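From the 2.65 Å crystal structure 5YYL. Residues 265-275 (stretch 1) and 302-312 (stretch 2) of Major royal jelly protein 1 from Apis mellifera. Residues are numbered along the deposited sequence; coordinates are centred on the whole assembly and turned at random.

Stretch 1 (265-275) LYYSPVASTSL
Stretch 2, residues 302-312: LDTQSSAKVVS

Two strands that run in opposite senses need not be neighbours in a sheet, and this pair from Major royal jelly protein 1 illustrates how side chains and water can fill the space between them. Residues 265-269 of the first stretch are extended, ending a strand that begins earlier in the chain; 306-311 form the strand of the second. Their N-to-C directions differ by 151°, and their axes come no closer than 8.0 Å, too far for backbone pairing. In register, Tyr267 CA lies 7.7 Å from Lys309 CA. Beyond the strand the first chain turns at Val270 (phi/psi -59/-50) and Ala271 (-85/82), re-extends at Ser272 (-169/162) and reaches Thr273 (-120/26), where the backbones converge: Thr273 CA is 4.6 Å from Gln305 CA.

At this close end the main chains meet directly. Leu302 N donates to Thr273 O at 2.9 Å, with a nearly straight N-H...O angle of 161°. One step away, Gln305 CA approaches Ser272 O at 3.3 Å in a CA-H...O contact, and Gln305 CG lies 3.2 Å from the same Ser272 O. Gln305 adopts chi1 m with chi2 off-rotamer at 105°, and its CG also packs 3.4 Å from Val270 O. Thr273, chi1 p, has the largest covered area of the contact; its CB sits 3.7 Å from Thr304 O. The turn itself is braced locally: Ser272, with chi1 at 90°, donates from OG to Pro269 O at 2.7 Å, while a weak backbone bond joins Ser272 N to Val270 O at 3.1 Å.

Where the backbones separate, a lysine spans the gap. Lys309 points its CA-to-CB bond toward the first strand and extends through chi angles of -99°, 153°, -94° and 167°, so that NZ donates to Ser268 OG over a very short 2.5 Å. The same NZ makes a weak bond to Ser306 OG at 3.2 Å within its own stretch, and is also hydrogen-bonded elsewhere in the structure. Ser268 N, 3.4 Å from Lys309 NZ, is a second donor and so no partner for it. Both serines have chi1 p, and Ser268 OG stands 2.8 Å from Ser306 OG, making a compact polar cluster with the ammonium group.

A single water completes the cluster. It donates to Pro269 O and to Ser306 O, each at 2.8 Å, and accepts from Ser306 OG at 2.7 Å, thereby linking carbonyls of the two strands that do not reach each other directly.

The far end is apolar. Tyr266 (chi1 m, chi2 -87°) and Val311 (chi1 t) both direct CA-to-CB toward the opposing stretch, and Tyr266 CD2 meets Val311 CG2 at 4.1 Å, the methyl lying oblique to the ring. Tyr267, by contrast, points away. The 520 Å² buried between the stretches thus combines three modes: backbone contact where the chains converge, a lysine-serine-water bridge across the gap, and apolar packing beyond it.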

# COMPACT_ATOMS: atom_id res chain seq x y z
N LEU A 265 12.67 28.23 34.66
CA LEU A 265 14.02 27.95 34.19
C LEU A 265 14.80 27.34 35.35
O LEU A 265 15.28 28.05 36.24
CB LEU A 265 14.69 29.23 33.70
CG LEU A 265 16.15 29.15 33.29
CD1 LEU A 265 16.28 28.24 32.08
CD2 LEU A 265 16.66 30.55 33.01
N TYR A 266 14.89 26.01 35.36
CA TYR A 266 15.66 25.28 36.39
C TYR A 266 17.14 25.42 36.12
O TYR A 266 17.54 25.52 34.96
CB TYR A 266 15.27 23.80 36.42
CG TYR A 266 13.84 23.58 36.82
CD1 TYR A 266 13.47 23.47 38.16
CD2 TYR A 266 12.85 23.47 35.86
CE1 TYR A 266 12.14 23.28 38.53
CE2 TYR A 266 11.54 23.26 36.20
CZ TYR A 266 11.18 23.17 37.53
OH TYR A 266 9.86 22.98 37.86
N TYR A 267 17.94 25.43 37.18
CA TYR A 267 19.39 25.58 37.09
C TYR A 267 20.03 25.18 38.41
O TYR A 267 19.33 24.88 39.37
CB TYR A 267 19.78 27.02 36.76
CG TYR A 267 19.44 28.01 37.84
CD1 TYR A 267 20.39 28.40 38.78
CD2 TYR A 267 18.16 28.56 37.94
CE1 TYR A 267 20.07 29.31 39.78
CE2 TYR A 267 17.83 29.48 38.92
CZ TYR A 267 18.78 29.85 39.83
OH TYR A 267 18.45 30.76 40.82
N SER A 268 21.36 25.19 38.44
CA SER A 268 22.10 25.07 39.69
C SER A 268 23.55 25.43 39.46
O SER A 268 24.05 25.28 38.36
CB SER A 268 22.02 23.65 40.24
OG SER A 268 22.48 22.71 39.30
N PRO A 269 24.24 25.93 40.49
CA PRO A 269 25.69 26.07 40.29
C PRO A 269 26.35 24.69 40.15
O PRO A 269 25.86 23.72 40.77
CB PRO A 269 26.17 26.82 41.55
CG PRO A 269 24.95 27.23 42.31
CD PRO A 269 23.80 26.41 41.82
N VAL A 270 27.41 24.60 39.34
CA VAL A 270 28.12 23.33 39.08
C VAL A 270 28.65 22.75 40.38
O VAL A 270 28.44 21.58 40.68
CB VAL A 270 29.30 23.52 38.09
CG1 VAL A 270 30.18 22.28 37.99
CG2 VAL A 270 28.78 23.91 36.70
N ALA A 271 29.33 23.58 41.15
CA ALA A 271 29.72 23.20 42.49
C ALA A 271 28.55 23.51 43.42
O ALA A 271 28.50 24.53 44.10
CB ALA A 271 30.97 23.95 42.91
N SER A 272 27.59 22.60 43.44
CA SER A 272 26.45 22.69 44.36
C SER A 272 25.73 21.37 44.32
O SER A 272 25.90 20.60 43.38
CB SER A 272 25.48 23.81 43.98
OG SER A 272 24.48 23.34 43.09
N THR A 273 24.90 21.11 45.33
CA THR A 273 24.05 19.91 45.33
C THR A 273 22.58 20.31 45.38
O THR A 273 21.73 19.54 45.82
CB THR A 273 24.43 18.94 46.47
OG1 THR A 273 24.13 19.53 47.73
CG2 THR A 273 25.92 18.58 46.38
N SER A 274 22.29 21.51 44.89
CA SER A 274 20.99 22.13 44.99
C SER A 274 20.29 22.11 43.62
O SER A 274 20.95 21.92 42.58
CB SER A 274 21.18 23.58 45.44
OG SER A 274 21.95 23.66 46.64
N LEU A 275 18.97 22.30 43.64
CA LEU A 275 18.20 22.51 42.43
C LEU A 275 17.34 23.78 42.62
O LEU A 275 16.31 23.75 43.32
CB LEU A 275 17.34 21.28 42.12
N LEU A 302 20.09 17.32 46.64
CA LEU A 302 20.70 16.10 46.06
C LEU A 302 21.92 15.70 46.88
O LEU A 302 22.53 16.53 47.56
CB LEU A 302 21.10 16.33 44.59
CG LEU A 302 20.06 16.98 43.68
CD1 LEU A 302 20.66 17.29 42.32
CD2 LEU A 302 18.84 16.09 43.54
N ASP A 303 22.29 14.43 46.81
CA ASP A 303 23.48 13.92 47.51
C ASP A 303 24.77 14.25 46.76
O ASP A 303 25.84 14.28 47.38
CB ASP A 303 23.37 12.41 47.70
CG ASP A 303 22.24 12.03 48.65
OD1 ASP A 303 22.21 12.53 49.80
OD2 ASP A 303 21.38 11.22 48.25
N THR A 304 24.68 14.46 45.44
CA THR A 304 25.83 14.85 44.61
C THR A 304 25.48 16.04 43.71
O THR A 304 24.35 16.54 43.72
CB THR A 304 26.32 13.64 43.78
OG1 THR A 304 27.50 13.99 43.04
CG2 THR A 304 25.20 13.07 42.78
N GLN A 305 26.46 16.50 42.94
CA GLN A 305 26.26 17.61 42.01
C GLN A 305 25.43 17.18 40.80
O GLN A 305 25.53 16.06 40.35
CB GLN A 305 27.61 18.19 41.56
CG GLN A 305 28.46 18.78 42.68
CD GLN A 305 29.66 17.93 43.11
OE1 GLN A 305 29.66 16.71 43.02
NE2 GLN A 305 30.69 18.59 43.62
N SER A 306 24.60 18.07 40.29
CA SER A 306 23.86 17.83 39.05
C SER A 306 24.65 18.40 37.86
O SER A 306 25.37 19.39 38.01
CB SER A 306 22.47 18.46 39.12
OG SER A 306 22.55 19.89 39.16
N SER A 307 24.52 17.75 36.70
CA SER A 307 25.20 18.16 35.47
C SER A 307 24.13 18.81 34.57
O SER A 307 23.38 19.65 35.05
CB SER A 307 25.89 16.96 34.82
OG SER A 307 24.94 15.99 34.46
N ALA A 308 24.04 18.42 33.30
CA ALA A 308 23.03 18.99 32.41
C ALA A 308 21.61 18.61 32.82
O ALA A 308 21.40 17.68 33.60
CB ALA A 308 23.28 18.54 30.98
N LYS A 309 20.65 19.34 32.27
CA LYS A 309 19.26 19.22 32.68
C LYS A 309 18.33 19.36 31.48
O LYS A 309 18.64 20.06 30.53
CB LYS A 309 18.94 20.31 33.72
CG LYS A 309 18.97 19.84 35.17
CD LYS A 309 19.30 20.93 36.20
CE LYS A 309 20.79 20.91 36.48
NZ LYS A 309 21.33 22.07 37.21
N VAL A 310 17.17 18.73 31.54
CA VAL A 310 16.15 18.89 30.52
C VAL A 310 14.77 18.61 31.11
O VAL A 310 14.65 17.81 32.02
CB VAL A 310 16.46 17.98 29.29
CG1 VAL A 310 16.38 16.50 29.65
CG2 VAL A 310 15.56 18.30 28.11
N VAL A 311 13.75 19.28 30.59
CA VAL A 311 12.37 19.07 30.99
C VAL A 311 11.52 18.65 29.81
O VAL A 311 11.60 19.23 28.74
CB VAL A 311 11.73 20.35 31.58
CG1 VAL A 311 10.45 19.98 32.32
CG2 VAL A 311 12.69 21.08 32.53
N SER A 312 10.70 17.63 30.00
CA SER A 312 9.75 17.16 28.98
C SER A 312 8.61 18.16 28.86
O SER A 312 8.34 18.91 29.81
CB SER A 312 9.19 15.80 29.37
OG SER A 312 8.62 15.83 30.68
O HOH W 1 24.72 21.27 39.96